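Local atomic coordinates of protein yojF (Bacillus subtilis, PDB entry 1NJH), a protein that is of unknown function, a member of the DUF1806 family built mainly from an antiparallel beta-sheet with one N-terminal helix. Residues 7-12 / 66-71. Residues are numbered along the deposited sequence; the frame is centred on the assembly and turned at random.
With IPA (isopropyl alcohol), chain B.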
# COMPACT_ATOMS: atom_id res chain seq x y z
N ILE A 7 6.42 -7.33 -19.21
CA ILE A 7 4.97 -7.44 -19.23
C ILE A 7 4.29 -7.58 -20.59
O ILE A 7 4.55 -6.81 -21.51
CB ILE A 7 4.32 -6.24 -18.48
CG1 ILE A 7 4.48 -6.45 -16.97
CG2 ILE A 7 2.85 -6.07 -18.88
CD1 ILE A 7 3.97 -5.29 -16.14
N ILE A 8 3.42 -8.58 -20.69
CA ILE A 8 2.62 -8.81 -21.89
C ILE A 8 1.24 -8.41 -21.39
O ILE A 8 0.57 -9.17 -20.68
CB ILE A 8 2.61 -10.29 -22.32
CG1 ILE A 8 4.02 -10.73 -22.71
CG2 ILE A 8 1.67 -10.48 -23.50
CD1 ILE A 8 4.14 -12.21 -23.01
N LYS A 9 0.84 -7.19 -21.74
CA LYS A 9 -0.42 -6.62 -21.31
C LYS A 9 -1.62 -7.55 -21.29
O LYS A 9 -2.30 -7.67 -20.27
CB LYS A 9 -0.72 -5.40 -22.17
CG LYS A 9 -1.63 -4.40 -21.50
CD LYS A 9 -1.81 -3.21 -22.39
CE LYS A 9 -2.74 -2.19 -21.78
NZ LYS A 9 -2.89 -1.02 -22.68
N GLU A 10 -1.89 -8.22 -22.41
CA GLU A 10 -3.03 -9.12 -22.48
C GLU A 10 -2.98 -10.32 -21.54
O GLU A 10 -4.02 -10.77 -21.05
CB GLU A 10 -3.24 -9.60 -23.92
CG GLU A 10 -4.01 -8.63 -24.81
CD GLU A 10 -3.34 -7.28 -24.96
OE1 GLU A 10 -3.21 -6.55 -23.95
OE2 GLU A 10 -2.93 -6.93 -26.09
N ASP A 11 -1.77 -10.84 -21.28
CA ASP A 11 -1.60 -11.99 -20.40
C ASP A 11 -1.85 -11.58 -18.95
O ASP A 11 -2.47 -12.31 -18.19
CB ASP A 11 -0.18 -12.58 -20.53
CG ASP A 11 -0.06 -14.00 -19.95
OD1 ASP A 11 0.98 -14.31 -19.34
OD2 ASP A 11 -1.01 -14.81 -20.10
N VAL A 12 -1.36 -10.40 -18.58
CA VAL A 12 -1.57 -9.90 -17.22
C VAL A 12 -3.06 -9.65 -17.00
O VAL A 12 -3.62 -10.03 -15.97
CB VAL A 12 -0.80 -8.58 -16.97
CG1 VAL A 12 -1.23 -7.99 -15.63
CG2 VAL A 12 0.69 -8.84 -16.95
N GLY A 66 3.77 0.74 -21.29
CA GLY A 66 5.10 0.47 -20.77
C GLY A 66 5.83 1.72 -20.32
O GLY A 66 6.19 2.56 -21.14
N PRO A 67 6.03 1.91 -19.00
CA PRO A 67 5.59 1.00 -17.94
C PRO A 67 4.07 0.91 -17.88
O PRO A 67 3.38 1.61 -18.60
CB PRO A 67 6.18 1.63 -16.68
CG PRO A 67 7.42 2.32 -17.20
CD PRO A 67 6.89 2.97 -18.45
N TYR A 68 3.56 0.06 -17.00
CA TYR A 68 2.12 -0.14 -16.88
C TYR A 68 1.57 0.21 -15.51
O TYR A 68 2.31 0.39 -14.55
CB TYR A 68 1.79 -1.59 -17.19
CG TYR A 68 2.26 -2.02 -18.56
CD1 TYR A 68 1.44 -1.87 -19.68
CD2 TYR A 68 3.54 -2.54 -18.74
CE1 TYR A 68 1.88 -2.23 -20.95
CE2 TYR A 68 4.00 -2.91 -20.01
CZ TYR A 68 3.17 -2.75 -21.10
OH TYR A 68 3.60 -3.10 -22.36
N ARG A 69 0.25 0.34 -15.44
CA ARG A 69 -0.41 0.65 -14.18
C ARG A 69 -1.58 -0.29 -14.00
O ARG A 69 -2.34 -0.55 -14.94
CB ARG A 69 -0.85 2.12 -14.13
CG ARG A 69 -1.68 2.62 -15.28
CD ARG A 69 -1.73 4.14 -15.25
NE ARG A 69 -2.74 4.68 -16.15
CZ ARG A 69 -2.61 4.74 -17.48
NH1 ARG A 69 -1.49 4.32 -18.06
NH2 ARG A 69 -3.60 5.22 -18.22
N VAL A 70 -1.73 -0.81 -12.80
CA VAL A 70 -2.80 -1.74 -12.52
C VAL A 70 -3.72 -1.16 -11.47
O VAL A 70 -3.25 -0.62 -10.48
CB VAL A 70 -2.23 -3.10 -12.00
CG1 VAL A 70 -3.35 -3.97 -11.48
CG2 VAL A 70 -1.49 -3.83 -13.13
N GLY A 71 -5.02 -1.25 -11.73
CA GLY A 71 -6.04 -0.79 -10.81
C GLY A 71 -7.00 -1.93 -10.51
O GLY A 71 -7.47 -2.64 -11.41
C1 IPA B . -5.73 2.58 -21.43
C2 IPA B . -5.12 1.71 -22.39
C3 IPA B . -3.68 2.03 -22.57
O2 IPA B . -5.32 0.37 -21.92
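Where the turn leading into helix 9-18, and its first residue, meet the start of strand 68-74, Ile7 and Lys9 pack on the ring of Tyr68, joining the helix to the antiparallel sheet. The closest touch is made by the methyl branch of Ile7: CG2 lies 3.5 Å from Tyr68 CE2. It sits over one face, 3.8 Å from the ring centroid and 24° off the normal, a CH-pi contact displaced toward the CD2-CE2 rim. This branch reaches the ring because it stands anti to the backbone N of Ile7, while CG1 leads past and brings CD1 to 3.8 Å from Tyr68 CD2. On the opposite face, the backbone N of Gly66 lies 3.5 Å above the plane near the rim, so the ring lies between a methyl group of Ile7 and the backbone of the loop leading into its own strand. Lys9 approaches obliquely at the CE1 corner, from the Ile7 side of the plane, with CD 4.1 Å from Tyr68 CE1. Its chain is extended beyond CG and carries NZ past the tyrosine to a bound isopropyl alcohol, probably from the crystallisation liquor, where NZ donates a 2.9 Å hydrogen bond to O2; the same amine bonds to the carbonyl O of Gly64. Ile62 of strand 45-63 touches both Ile7 and Tyr68. Ile8 is the N-cap, its carbonyl O accepting a 3.1 Å bond from Val12 N. The result is helix-on-sheet packing in which an aromatic side chain from a strand bears against residues flanking the helix N-cap.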